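Local coordinates for pyruvate kinase (Pseudomonas aeruginosa, PDB 6QXL), which probably catalyses the last step of glycolysis as a homotetramer, passing the phosphate of phosphoenolpyruvate to ADP to give pyruvate and ATP, at residues 189-194 with 216-221; 307-312 with 395-400; 24-29 with 59-64; 195-200 with 224-229; 377-382 with 401-406. One frame throughout, in Å; residues are numbered along the deposited sequence.

Contact 1 (189-194 with 216-221); sequences DYVAVS and AWLVAK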
# COMPACT_ATOMS: atom_id res chain seq x y z
N ASP A 189 35.71 -0.48 22.83
CA ASP A 189 34.74 -1.20 22.03
C ASP A 189 34.38 -0.46 20.73
O ASP A 189 34.15 -1.09 19.70
CB ASP A 189 33.51 -1.47 22.87
CG ASP A 189 33.86 -2.15 24.17
OD1 ASP A 189 34.36 -3.29 24.13
OD2 ASP A 189 33.72 -1.54 25.23
N TYR A 190 34.33 0.87 20.80
CA TYR A 190 34.02 1.70 19.63
C TYR A 190 35.00 2.85 19.55
O TYR A 190 35.42 3.40 20.57
CB TYR A 190 32.59 2.27 19.72
CG TYR A 190 31.51 1.24 19.51
CD1 TYR A 190 31.15 0.83 18.23
CD2 TYR A 190 30.84 0.69 20.59
CE1 TYR A 190 30.16 -0.11 18.05
CE2 TYR A 190 29.85 -0.25 20.40
CZ TYR A 190 29.50 -0.63 19.14
OH TYR A 190 28.54 -1.57 18.98
N VAL A 191 35.34 3.23 18.33
CA VAL A 191 36.14 4.42 18.05
C VAL A 191 35.40 5.24 17.01
O VAL A 191 35.00 4.73 15.97
CB VAL A 191 37.53 4.04 17.53
CG1 VAL A 191 38.28 5.26 17.02
CG2 VAL A 191 38.32 3.37 18.63
N ALA A 192 35.24 6.53 17.29
CA ALA A 192 34.52 7.44 16.40
C ALA A 192 35.47 8.36 15.68
O ALA A 192 36.32 9.01 16.31
CB ALA A 192 33.50 8.24 17.17
N VAL A 193 35.33 8.44 14.36
CA VAL A 193 36.14 9.31 13.53
C VAL A 193 35.37 10.61 13.28
O VAL A 193 34.23 10.58 12.86
CB VAL A 193 36.46 8.63 12.19
CG1 VAL A 193 37.26 9.54 11.29
CG2 VAL A 193 37.21 7.35 12.46
N SER A 194 36.04 11.74 13.51
CA SER A 194 35.43 13.05 13.28
C SER A 194 35.76 13.57 11.90
O SER A 194 36.83 13.30 11.34
CB SER A 194 35.90 14.05 14.32
OG SER A 194 35.52 13.67 15.63
N ALA A 216 38.24 -2.58 18.05
CA ALA A 216 37.06 -1.73 18.11
C ALA A 216 36.35 -1.65 16.77
O ALA A 216 36.97 -1.76 15.71
CB ALA A 216 37.42 -0.34 18.58
N TRP A 217 35.04 -1.43 16.86
CA TRP A 217 34.23 -1.08 15.70
C TRP A 217 34.29 0.43 15.48
O TRP A 217 34.41 1.20 16.43
CB TRP A 217 32.80 -1.55 15.90
CG TRP A 217 32.56 -2.97 15.51
CD1 TRP A 217 33.51 -3.94 15.31
CD2 TRP A 217 31.30 -3.59 15.26
NE1 TRP A 217 32.91 -5.11 14.97
CE2 TRP A 217 31.56 -4.93 14.90
CE3 TRP A 217 29.98 -3.15 15.32
CZ2 TRP A 217 30.54 -5.84 14.60
CZ3 TRP A 217 28.96 -4.06 15.00
CH2 TRP A 217 29.26 -5.39 14.66
N LEU A 218 34.19 0.83 14.23
CA LEU A 218 34.36 2.22 13.84
C LEU A 218 33.03 2.95 13.65
O LEU A 218 32.14 2.46 12.97
CB LEU A 218 35.14 2.31 12.55
CG LEU A 218 36.63 2.10 12.66
CD1 LEU A 218 37.20 2.20 11.26
CD2 LEU A 218 37.29 3.14 13.56
N VAL A 219 32.95 4.16 14.22
CA VAL A 219 31.80 5.02 14.06
C VAL A 219 32.15 6.21 13.19
O VAL A 219 33.04 6.97 13.53
CB VAL A 219 31.29 5.54 15.40
CG1 VAL A 219 30.00 6.33 15.20
CG2 VAL A 219 31.08 4.39 16.37
N ALA A 220 31.44 6.37 12.08
CA ALA A 220 31.59 7.56 11.24
C ALA A 220 30.67 8.66 11.71
O ALA A 220 29.46 8.50 11.71
CB ALA A 220 31.31 7.24 9.78
N LYS A 221 31.25 9.78 12.11
CA LYS A 221 30.46 10.95 12.48
C LYS A 221 30.12 11.74 11.24
O LYS A 221 31.00 12.21 10.55
CB LYS A 221 31.23 11.79 13.48
CG LYS A 221 31.41 11.08 14.81
CD LYS A 221 32.45 11.74 15.67
CE LYS A 221 32.02 13.13 16.13
NZ LYS A 221 32.94 13.68 17.15
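S194 and K221 find each other through two torsions: S194 keeps OG beside its own backbone N (chi1 -62°), and the lysine chain, fairly straight through CD, kinks at chi3 (67°), which turns CE toward that hydroxyl. From there NZ donates to S194 OG at 3.0 Å, while the methylenes of K221 pass close to the carbonyl oxygen of V193. Neither polar group relies on this bond alone: the ammonium also makes a salt bridge with D68 and a hydrogen bond to a bound malonate, and S194 OG is bonded to the carbonyl oxygen of L69. Behind this end the two strands run parallel in one-to-one register. V191 uses both its N and O, its N reaching W217 O at 2.9 Å and its O taking V219 N at 2.8 Å; V193 does the same with V219 and K221. Y190 and A192 turn their backbone groups the other way, to strand 64-68 and adjoining L69. On the face carrying the tyrosine, Y190 and W217 lie side by side, Y190 CE1 meeting W217 CB at 3.7 Å, with V219 CG2 next to Y190 CD1; the phenol goes on to the carbonyl oxygen of R414. V191, V193 and L218 fill the other face, where L218 CD2 leans to V191 CB (4.1 Å) under helix 199-211. Strand 190-193, that helix and strand 217-222 form a right-handed beta-alpha-beta unit of the closed eight-stranded TIM barrel, and K221 sits where such barrels carry their active site, at a strand's C-terminal end, its side chain about 4 Å from the magnesium ion.

Contact 2 (307-312 with 395-400); sequences LDYTDA and RIRSSV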
# COMPACT_ATOMS: atom_id res chain seq x y z
N LEU A 307 11.30 7.37 17.41
CA LEU A 307 10.38 6.99 16.34
C LEU A 307 11.06 6.92 14.98
O LEU A 307 10.69 6.08 14.17
CB LEU A 307 9.19 7.92 16.29
CG LEU A 307 8.35 8.02 17.56
CD1 LEU A 307 7.22 9.00 17.39
CD2 LEU A 307 7.82 6.70 18.05
N ASP A 308 12.10 7.74 14.74
CA ASP A 308 12.92 7.57 13.54
C ASP A 308 13.68 6.22 13.55
O ASP A 308 14.29 5.85 12.54
CB ASP A 308 13.96 8.69 13.38
CG ASP A 308 13.35 10.11 13.30
OD1 ASP A 308 12.24 10.26 12.73
OD2 ASP A 308 13.99 11.08 13.83
N TYR A 309 13.66 5.52 14.69
CA TYR A 309 14.33 4.22 14.86
C TYR A 309 15.86 4.32 14.92
O TYR A 309 16.58 3.49 14.38
CB TYR A 309 13.85 3.14 13.84
CG TYR A 309 13.41 1.91 14.56
CD1 TYR A 309 12.16 1.89 15.22
CD2 TYR A 309 14.24 0.79 14.68
CE1 TYR A 309 11.75 0.77 15.93
CE2 TYR A 309 13.82 -0.33 15.38
CZ TYR A 309 12.59 -0.33 16.01
OH TYR A 309 12.18 -1.42 16.73
N THR A 310 16.33 5.33 15.64
CA THR A 310 17.73 5.41 16.00
C THR A 310 18.06 4.27 16.96
O THR A 310 17.20 3.81 17.72
CB THR A 310 18.04 6.79 16.66
OG1 THR A 310 19.45 7.05 16.62
CG2 THR A 310 17.54 6.88 18.08
N ASP A 311 19.31 3.82 16.94
CA ASP A 311 19.75 2.82 17.89
C ASP A 311 19.98 3.44 19.25
O ASP A 311 19.63 2.87 20.28
CB ASP A 311 21.05 2.15 17.48
CG ASP A 311 20.85 1.08 16.44
OD1 ASP A 311 20.70 1.37 15.21
OD2 ASP A 311 20.96 -0.10 16.88
N ALA A 312 20.60 4.62 19.25
CA ALA A 312 20.95 5.27 20.49
C ALA A 312 20.81 6.77 20.38
O ALA A 312 20.90 7.35 19.30
CB ALA A 312 22.37 4.91 20.89
N ARG A 395 18.02 -4.51 13.14
CA ARG A 395 17.63 -3.59 12.06
C ARG A 395 16.14 -3.61 11.75
O ARG A 395 15.66 -2.75 11.07
CB ARG A 395 18.37 -3.89 10.77
CG ARG A 395 19.88 -3.94 10.80
CD ARG A 395 20.52 -2.75 11.46
NE ARG A 395 20.44 -2.86 12.92
CZ ARG A 395 20.63 -1.86 13.76
NH1 ARG A 395 20.90 -0.64 13.30
NH2 ARG A 395 20.50 -2.08 15.05
N ILE A 396 15.41 -4.60 12.24
CA ILE A 396 14.00 -4.76 11.91
C ILE A 396 13.16 -4.24 13.06
O ILE A 396 13.39 -4.58 14.21
CB ILE A 396 13.69 -6.25 11.66
CG1 ILE A 396 14.54 -6.80 10.53
CG2 ILE A 396 12.23 -6.46 11.35
CD1 ILE A 396 14.40 -6.04 9.25
N ARG A 397 12.16 -3.44 12.74
CA ARG A 397 11.30 -2.90 13.78
C ARG A 397 10.62 -4.03 14.49
O ARG A 397 10.06 -4.92 13.84
CB ARG A 397 10.25 -1.96 13.21
CG ARG A 397 10.77 -0.61 12.75
CD ARG A 397 9.69 0.13 11.97
NE ARG A 397 9.57 1.53 12.43
CZ ARG A 397 10.24 2.53 11.92
NH1 ARG A 397 11.10 2.37 10.91
NH2 ARG A 397 10.09 3.72 12.45
N SER A 398 10.66 -4.01 15.81
CA SER A 398 9.99 -5.00 16.63
C SER A 398 9.96 -4.53 18.07
O SER A 398 10.66 -3.60 18.44
CB SER A 398 10.76 -6.33 16.56
OG SER A 398 10.20 -7.30 17.44
N SER A 399 9.14 -5.17 18.89
CA SER A 399 9.25 -4.99 20.33
C SER A 399 9.69 -6.26 21.08
O SER A 399 9.69 -6.28 22.31
CB SER A 399 7.92 -4.47 20.87
OG SER A 399 6.91 -5.40 20.61
N VAL A 400 10.09 -7.31 20.36
CA VAL A 400 10.51 -8.55 20.99
C VAL A 400 11.95 -8.41 21.51
O VAL A 400 12.81 -7.92 20.77
CB VAL A 400 10.43 -9.73 20.01
CG1 VAL A 400 11.57 -9.73 18.97
CG2 VAL A 400 10.48 -11.05 20.80
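The seam between the TIM-barrel domain and the C-terminal alpha/beta domain is held here by D311 with R395 and by Y309 with R397 and S398. The R395 chain, bent at chi3 (79°) to place NE, takes the D311 carboxylate end-on: NH1 donates to OD1 at 2.8 Å and NH2 to OD2 at 2.7 Å, each oxygen offering its syn lone pair, with the two flat groups only 17° from coplanar. D311 also accepts from the backbone N of V278 and of R419, and R395 NE is bonded to the carbonyl oxygen of L391.

Y309 comes just after helix 296-307, at the positive phi of a Schellman motif, and its ring and R397 slide past each other in opposite directions. R397 CG stands over the ring centre, 3.7 Å from the centroid, as a CH-pi contact. R397 NE lies 3.8 Å from Y309 CD1 and is itself bonded to the carbonyl oxygen of T344. Y309 OH accepts S398 N (3.1 Å, nearly straight at 164°) and also bonds to the carbonyl oxygen of S345. S398 OG in turn receives V400 N at 2.9 Å, an ST turn, and is hydrogen-bonded to N372. With the R395 side chain about 13 Å from the bound glucose 6-phosphate, a bidentate Asp-Arg bridge beside a tyrosine laid against an arginine thus joins loop to loop at the barrel-to-C-domain interface of pyruvate kinase.

Contact 3 (24-29 with 59-64); sequences QLILAG and HGRFVA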
# COMPACT_ATOMS: atom_id res chain seq x y z
N GLN A 24 26.23 6.06 39.88
CA GLN A 24 24.85 6.51 39.70
C GLN A 24 24.40 6.52 38.22
O GLN A 24 23.24 6.23 37.94
CB GLN A 24 24.67 7.89 40.30
CG GLN A 24 24.51 7.90 41.81
CD GLN A 24 24.46 9.33 42.33
OE1 GLN A 24 25.51 9.94 42.66
NE2 GLN A 24 23.27 9.89 42.34
N LEU A 25 25.33 6.85 37.32
CA LEU A 25 25.05 6.81 35.89
C LEU A 25 24.83 5.37 35.40
O LEU A 25 23.94 5.12 34.58
CB LEU A 25 26.19 7.45 35.08
CG LEU A 25 26.47 8.94 35.20
CD1 LEU A 25 27.70 9.30 34.37
CD2 LEU A 25 25.26 9.76 34.80
N ILE A 26 25.65 4.46 35.88
CA ILE A 26 25.51 3.04 35.58
C ILE A 26 24.14 2.56 36.05
O ILE A 26 23.42 1.89 35.30
CB ILE A 26 26.64 2.21 36.24
CG1 ILE A 26 28.01 2.78 35.72
CG2 ILE A 26 26.50 0.74 35.94
CD1 ILE A 26 28.35 2.82 34.34
N LEU A 27 23.77 2.92 37.26
CA LEU A 27 22.46 2.50 37.79
C LEU A 27 21.31 3.18 37.09
O LEU A 27 20.23 2.62 37.03
CB LEU A 27 22.37 2.75 39.30
CG LEU A 27 23.27 1.89 40.15
CD1 LEU A 27 23.47 2.58 41.51
CD2 LEU A 27 22.73 0.46 40.28
N ALA A 28 21.52 4.39 36.58
CA ALA A 28 20.46 5.10 35.88
C ALA A 28 20.21 4.53 34.48
O ALA A 28 19.18 4.81 33.87
CB ALA A 28 20.77 6.58 35.80
N GLY A 29 21.17 3.75 33.98
CA GLY A 29 20.98 2.97 32.78
C GLY A 29 21.85 3.29 31.59
O GLY A 29 21.51 2.90 30.48
N HIS A 59 27.38 -4.22 38.94
CA HIS A 59 25.91 -4.24 38.86
C HIS A 59 25.36 -5.08 37.72
O HIS A 59 24.21 -4.93 37.36
CB HIS A 59 25.40 -2.82 38.79
CG HIS A 59 25.71 -2.02 40.01
ND1 HIS A 59 24.95 -2.09 41.16
CD2 HIS A 59 26.73 -1.17 40.28
CE1 HIS A 59 25.49 -1.31 42.08
NE2 HIS A 59 26.55 -0.71 41.55
N GLY A 60 26.17 -5.99 37.17
CA GLY A 60 25.67 -6.92 36.15
C GLY A 60 25.17 -6.24 34.90
O GLY A 60 24.15 -6.62 34.34
N ARG A 61 25.90 -5.21 34.47
CA ARG A 61 25.56 -4.42 33.31
C ARG A 61 26.71 -4.49 32.33
O ARG A 61 27.87 -4.74 32.68
CB ARG A 61 25.30 -2.98 33.71
CG ARG A 61 24.05 -2.77 34.56
CD ARG A 61 22.84 -2.60 33.71
NE ARG A 61 22.95 -1.44 32.84
CZ ARG A 61 22.12 -1.17 31.83
NH1 ARG A 61 21.08 -1.95 31.57
NH2 ARG A 61 22.31 -0.05 31.10
N PHE A 62 26.37 -4.24 31.07
CA PHE A 62 27.34 -4.31 29.99
C PHE A 62 27.34 -2.97 29.31
O PHE A 62 26.43 -2.64 28.56
CB PHE A 62 26.97 -5.46 29.05
CG PHE A 62 26.96 -6.78 29.74
CD1 PHE A 62 25.81 -7.20 30.42
CD2 PHE A 62 28.11 -7.56 29.80
CE1 PHE A 62 25.80 -8.40 31.11
CE2 PHE A 62 28.10 -8.77 30.46
CZ PHE A 62 26.96 -9.17 31.14
N VAL A 63 28.37 -2.18 29.63
CA VAL A 63 28.53 -0.84 29.11
C VAL A 63 29.72 -0.81 28.16
O VAL A 63 30.83 -1.14 28.54
CB VAL A 63 28.73 0.16 30.25
CG1 VAL A 63 28.98 1.56 29.70
CG2 VAL A 63 27.51 0.13 31.20
N ALA A 64 29.48 -0.40 26.92
CA ALA A 64 30.57 -0.24 25.97
C ALA A 64 31.31 1.06 26.25
O ALA A 64 30.78 1.96 26.90
CB ALA A 64 30.03 -0.24 24.55
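I26 gives the most surface to this contact, followed by H59 and R61. The I26 side chain projects from the last turns of helix 19-28 into the angle where the chain leaves helix 42-58: CD1 touches V63 CG2 at 4.2 Å, and CG2 comes to 4.5 Å from R61 CB. V52 of helix 42-58 packs against both I26 and V63, extending the apolar patch.

H59, the first residue beyond helix 42-58, lays its imidazole under L27. The methyl L27 CD2 stands over one ring face as a CH-pi contact, 3.8 Å from the centroid and 23° off the normal, shifted toward the rim so that its closest atom is H59 ND1 at 3.5 Å. The ring's other nitrogen, H59 NE2, is bonded to E23, one helical turn before L27, which helps to set its rotation.

R61 bends at chi2 (-87°) and chi3 (-61°), which place CD and NE; its guanidinium lies by the C-terminal end of helix 19-28. There R61 NH2 lies 3.1 Å from G29 O, but at too poor an angle for a hydrogen bond; its partners are D31, by a salt bridge, and the carbonyl oxygen of I30, while G29 O bonds to R4. G29 closes the helix by a Schellman motif, its N reaching back weakly to L25 O and I26 O.

Methyl contacts therefore carry the interface directly, while the polar bonds of H59 and R61 go to residues just beyond segment 24-29. A cationic group at a helix C terminus would be electrostatically favourable, and E23 probably makes protonation of H59 easier.

Contact 4 (195-200 with 224-229); sequences FPRDAK and RAEAVA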
# COMPACT_ATOMS: atom_id res chain seq x y z
N PHE A 195 34.78 14.27 11.34
CA PHE A 195 34.90 14.99 10.05
C PHE A 195 35.33 14.15 8.88
O PHE A 195 36.00 14.66 7.99
CB PHE A 195 35.87 16.24 10.18
CG PHE A 195 35.38 17.34 11.03
CD1 PHE A 195 34.36 18.20 10.70
CD2 PHE A 195 35.86 17.42 12.37
CE1 PHE A 195 33.86 19.15 11.64
CE2 PHE A 195 35.39 18.37 13.29
CZ PHE A 195 34.44 19.23 12.88
N PRO A 196 34.97 12.86 8.80
CA PRO A 196 35.30 12.15 7.58
C PRO A 196 34.46 12.64 6.42
O PRO A 196 33.32 13.07 6.60
CB PRO A 196 34.95 10.70 7.91
CG PRO A 196 33.88 10.80 8.91
CD PRO A 196 34.16 12.02 9.71
N ARG A 197 35.02 12.60 5.21
CA ARG A 197 34.35 13.04 4.00
C ARG A 197 33.99 11.88 3.10
O ARG A 197 32.98 12.03 2.38
CB ARG A 197 35.23 14.03 3.26
CG ARG A 197 35.13 15.39 4.05
CD ARG A 197 35.88 16.54 3.40
NE ARG A 197 35.40 17.87 3.81
CZ ARG A 197 36.16 18.95 4.11
NH1 ARG A 197 37.47 18.82 4.18
NH2 ARG A 197 35.59 20.10 4.45
N ASP A 198 34.71 10.78 3.11
CA ASP A 198 34.34 9.65 2.25
C ASP A 198 34.92 8.37 2.80
O ASP A 198 35.65 8.39 3.77
CB ASP A 198 34.83 9.87 0.80
CG ASP A 198 36.30 10.18 0.71
OD1 ASP A 198 37.09 9.79 1.56
OD2 ASP A 198 36.64 10.81 -0.29
N ALA A 199 34.57 7.27 2.17
CA ALA A 199 35.03 5.95 2.61
C ALA A 199 36.54 5.88 2.81
O ALA A 199 36.96 5.16 3.72
CB ALA A 199 34.57 4.88 1.62
N LYS A 200 37.32 6.61 2.03
CA LYS A 200 38.79 6.55 2.19
C LYS A 200 39.23 6.94 3.61
O LYS A 200 40.05 6.27 4.22
CB LYS A 200 39.52 7.43 1.17
CG LYS A 200 39.26 7.12 -0.29
CD LYS A 200 39.73 8.25 -1.22
CE LYS A 200 39.28 8.11 -2.69
NZ LYS A 200 39.98 7.01 -3.41
N ARG A 224 30.13 16.63 7.89
CA ARG A 224 30.65 17.43 6.77
C ARG A 224 29.63 17.58 5.70
O ARG A 224 28.95 16.62 5.37
CB ARG A 224 31.93 16.84 6.17
CG ARG A 224 33.12 17.13 7.00
CD ARG A 224 33.88 18.41 6.75
NE ARG A 224 35.23 18.32 7.19
CZ ARG A 224 35.87 19.25 7.93
NH1 ARG A 224 35.26 20.37 8.31
NH2 ARG A 224 37.13 19.06 8.31
N ALA A 225 29.51 18.75 5.11
CA ALA A 225 28.62 18.95 3.98
C ALA A 225 28.83 17.95 2.86
O ALA A 225 27.87 17.46 2.27
CB ALA A 225 28.72 20.37 3.46
N GLU A 226 30.09 17.60 2.62
CA GLU A 226 30.44 16.68 1.52
C GLU A 226 29.91 15.28 1.78
O GLU A 226 29.58 14.57 0.84
CB GLU A 226 31.96 16.63 1.32
CG GLU A 226 32.63 17.94 0.88
CD GLU A 226 32.84 18.98 1.98
OE1 GLU A 226 32.70 18.71 3.19
OE2 GLU A 226 33.07 20.12 1.62
N ALA A 227 29.81 14.90 3.05
CA ALA A 227 29.30 13.57 3.42
C ALA A 227 27.82 13.35 3.10
O ALA A 227 27.40 12.20 2.98
CB ALA A 227 29.56 13.32 4.90
N VAL A 228 27.05 14.43 2.98
CA VAL A 228 25.61 14.33 2.72
C VAL A 228 25.22 15.02 1.41
O VAL A 228 24.04 15.21 1.15
CB VAL A 228 24.80 14.91 3.89
CG1 VAL A 228 25.00 14.04 5.12
CG2 VAL A 228 25.21 16.36 4.20
N ALA A 229 26.21 15.34 0.58
CA ALA A 229 25.97 16.02 -0.70
C ALA A 229 25.03 15.22 -1.60
O ALA A 229 24.27 15.80 -2.34
CB ALA A 229 27.29 16.26 -1.42
O HOH W 1 37.19 16.39 6.58
O HOH W 2 31.48 13.76 8.54
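The backbones of F195 and R224 pass with CA atoms 5.9 Å apart, F195 in the left-handed helical region (phi 56°), and those of R197 and A227 come closer, to 5.1 Å. R224, bent at chi2, spreads its guanidinium between two side chains. F195 CD1 presses over the middle of one face, 3.3 Å from R224 CZ. Against the opposite face lies the guanidinium of R197, stacked flat with centres 3.8 Å apart and planes 20° from parallel. Two like charges face each other here, and carboxylates probably offset them: R197 NE donates in its own plane to E226 OE1 at 2.9 Å, meeting the carboxylate from above, and R224 NH1 forms a salt bridge with E254. One water accepts from R224 NE at 2.8 Å, its short approach to F195 O being less certain; a second accepts weakly from R224 N and donates to P196 O.

Both segments follow the C-terminal ends of barrel strands, 195-200 running into helix 199-211 after D198 at its N-cap position, 224-229 leading to helix 231-239. P196 and A227 both rest on L237 of helix 231-239, and F195 touches D250, a magnesium ligand at the start of helix 248-255.

Contact 5 (377-382 with 401-406); sequences IKAIIC and PIYAYS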
# COMPACT_ATOMS: atom_id res chain seq x y z
N ILE A 377 5.74 -15.89 21.10
CA ILE A 377 7.17 -15.72 21.23
C ILE A 377 7.48 -14.50 22.09
O ILE A 377 7.07 -13.41 21.75
CB ILE A 377 7.85 -15.62 19.87
CG1 ILE A 377 7.81 -16.98 19.20
CG2 ILE A 377 9.30 -15.14 20.01
CD1 ILE A 377 8.01 -16.93 17.70
N LYS A 378 8.21 -14.71 23.18
CA LYS A 378 8.50 -13.67 24.14
C LYS A 378 9.96 -13.27 24.15
O LYS A 378 10.32 -12.31 24.84
CB LYS A 378 8.10 -14.12 25.55
CG LYS A 378 6.63 -14.50 25.70
CD LYS A 378 5.67 -13.34 25.51
CE LYS A 378 4.25 -13.84 25.76
NZ LYS A 378 3.27 -12.91 25.18
N ALA A 379 10.81 -13.98 23.43
CA ALA A 379 12.22 -13.64 23.38
C ALA A 379 12.93 -14.34 22.25
O ALA A 379 12.45 -15.33 21.75
CB ALA A 379 12.91 -13.97 24.71
N ILE A 380 14.07 -13.80 21.86
CA ILE A 380 14.93 -14.41 20.87
C ILE A 380 16.28 -14.67 21.48
O ILE A 380 16.96 -13.75 21.91
CB ILE A 380 15.10 -13.50 19.64
CG1 ILE A 380 13.73 -13.26 18.99
CG2 ILE A 380 16.12 -14.10 18.68
CD1 ILE A 380 13.79 -12.46 17.74
N ILE A 381 16.66 -15.95 21.52
CA ILE A 381 17.95 -16.41 22.03
C ILE A 381 18.85 -16.53 20.81
O ILE A 381 18.73 -17.46 20.02
CB ILE A 381 17.80 -17.75 22.76
CG1 ILE A 381 16.97 -17.53 24.02
CG2 ILE A 381 19.16 -18.34 23.13
CD1 ILE A 381 16.65 -18.82 24.77
N CYS A 382 19.76 -15.58 20.67
CA CYS A 382 20.65 -15.57 19.53
C CYS A 382 22.06 -15.93 20.01
O CYS A 382 22.75 -15.10 20.61
CB CYS A 382 20.61 -14.21 18.86
SG CYS A 382 21.72 -14.14 17.45
N PRO A 401 12.23 -8.82 22.75
CA PRO A 401 13.61 -8.77 23.25
C PRO A 401 14.56 -9.68 22.51
O PRO A 401 14.26 -10.86 22.32
CB PRO A 401 13.47 -9.23 24.69
CG PRO A 401 12.05 -9.01 25.05
CD PRO A 401 11.26 -9.17 23.81
N ILE A 402 15.68 -9.13 22.07
CA ILE A 402 16.74 -9.88 21.42
C ILE A 402 17.89 -10.07 22.41
O ILE A 402 18.49 -9.10 22.88
CB ILE A 402 17.25 -9.11 20.19
CG1 ILE A 402 16.09 -8.88 19.22
CG2 ILE A 402 18.41 -9.86 19.54
CD1 ILE A 402 16.42 -7.97 18.06
N TYR A 403 18.20 -11.32 22.73
CA TYR A 403 19.29 -11.64 23.66
C TYR A 403 20.49 -12.17 22.92
O TYR A 403 20.39 -13.19 22.25
CB TYR A 403 18.80 -12.62 24.68
CG TYR A 403 17.75 -12.04 25.57
CD1 TYR A 403 18.10 -11.22 26.64
CD2 TYR A 403 16.41 -12.27 25.34
CE1 TYR A 403 17.12 -10.67 27.46
CE2 TYR A 403 15.44 -11.73 26.19
CZ TYR A 403 15.82 -10.93 27.23
OH TYR A 403 14.86 -10.40 28.03
N ALA A 404 21.62 -11.46 23.01
CA ALA A 404 22.88 -11.90 22.41
C ALA A 404 23.64 -12.76 23.44
O ALA A 404 24.17 -12.24 24.44
CB ALA A 404 23.71 -10.70 21.99
N TYR A 405 23.64 -14.07 23.20
CA TYR A 405 24.38 -15.05 23.99
C TYR A 405 25.78 -15.17 23.42
O TYR A 405 25.96 -15.61 22.27
CB TYR A 405 23.68 -16.41 23.97
CG TYR A 405 22.44 -16.52 24.84
CD1 TYR A 405 21.36 -15.65 24.69
CD2 TYR A 405 22.32 -17.52 25.77
CE1 TYR A 405 20.22 -15.79 25.48
CE2 TYR A 405 21.18 -17.64 26.58
CZ TYR A 405 20.14 -16.78 26.41
OH TYR A 405 19.01 -16.90 27.19
N SER A 406 26.78 -14.78 24.20
CA SER A 406 28.14 -14.87 23.74
C SER A 406 29.08 -15.15 24.91
O SER A 406 28.81 -14.76 26.04
CB SER A 406 28.55 -13.59 23.03
OG SER A 406 29.73 -13.78 22.26
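Y403 N gives the shortest polar bond between these strands, 2.8 Å to I380 O. Its own carbonyl oxygen then accepts C382 N at 2.9 Å, so Y403 uses both backbone groups on the same neighbouring strand, with I380 and C382. P401 O takes I380 N (3.0 Å) before it and C382 O takes Y405 N (2.9 Å) after it, completing a regular parallel pairing of I380 with I402, I381 with Y403 and C382 with A404.

Among the side chains, I381 meets Y405. I381 has CG1 beside the backbone N (chi1 -66°), which leaves CG2 anti to N, and this CG2 methyl sits over the centre of the Y405 ring, 3.7 Å from the centroid and 13° off the normal, a CH-pi contact. The other branch also touches the ring near its phenol end, I381 CG1 lying 3.8 Å from Y405 OH. That hydroxyl is bonded to the carbonyl oxygen of A440, and F426 meets the ring in a T-shaped contact, so the tyrosine is held at its tip as well as on its face. Y403 is touched differently: A379 CB approaches its ring at the edge, near the plane, 3.7 Å from Y403 CE2. At the start of the pairing P401 CD lies against K378 O (3.4 Å).

A379, I381 and Y405 pack beneath helix 436-446 through L444, whereas I380, C382 and I402 face helix 388-394, the connection of this beta-alpha-beta unit. In the sheet, strand 377-383 lies between 402-406 and 455-461, and strand 402-406 between 377-383 and 421-425.

From the N terminus, contact 3 comes first, closing the loop through strand 32-36 and helix 42-58. Contacts 1 and 4 follow and cross: contact 1 pairs strands 190-193 and 217-222, closing the excursion through helix 199-211, and contact 4 joins the segments that follow them, closing the one through helix 199-211 and strand 217-222; P196 touches K221 between the two. Contact 3 reaches this part of the barrel where A64 packs on D189 and Y190. Contact 2 then spans the longest interval, from barrel to C-terminal domain, and crosses contact 5, which closes the excursion through helix 388-394 within that domain; V400 packs on I380 where they meet. Contacts 3 and 4 lie on opposite sides of the chain's centre.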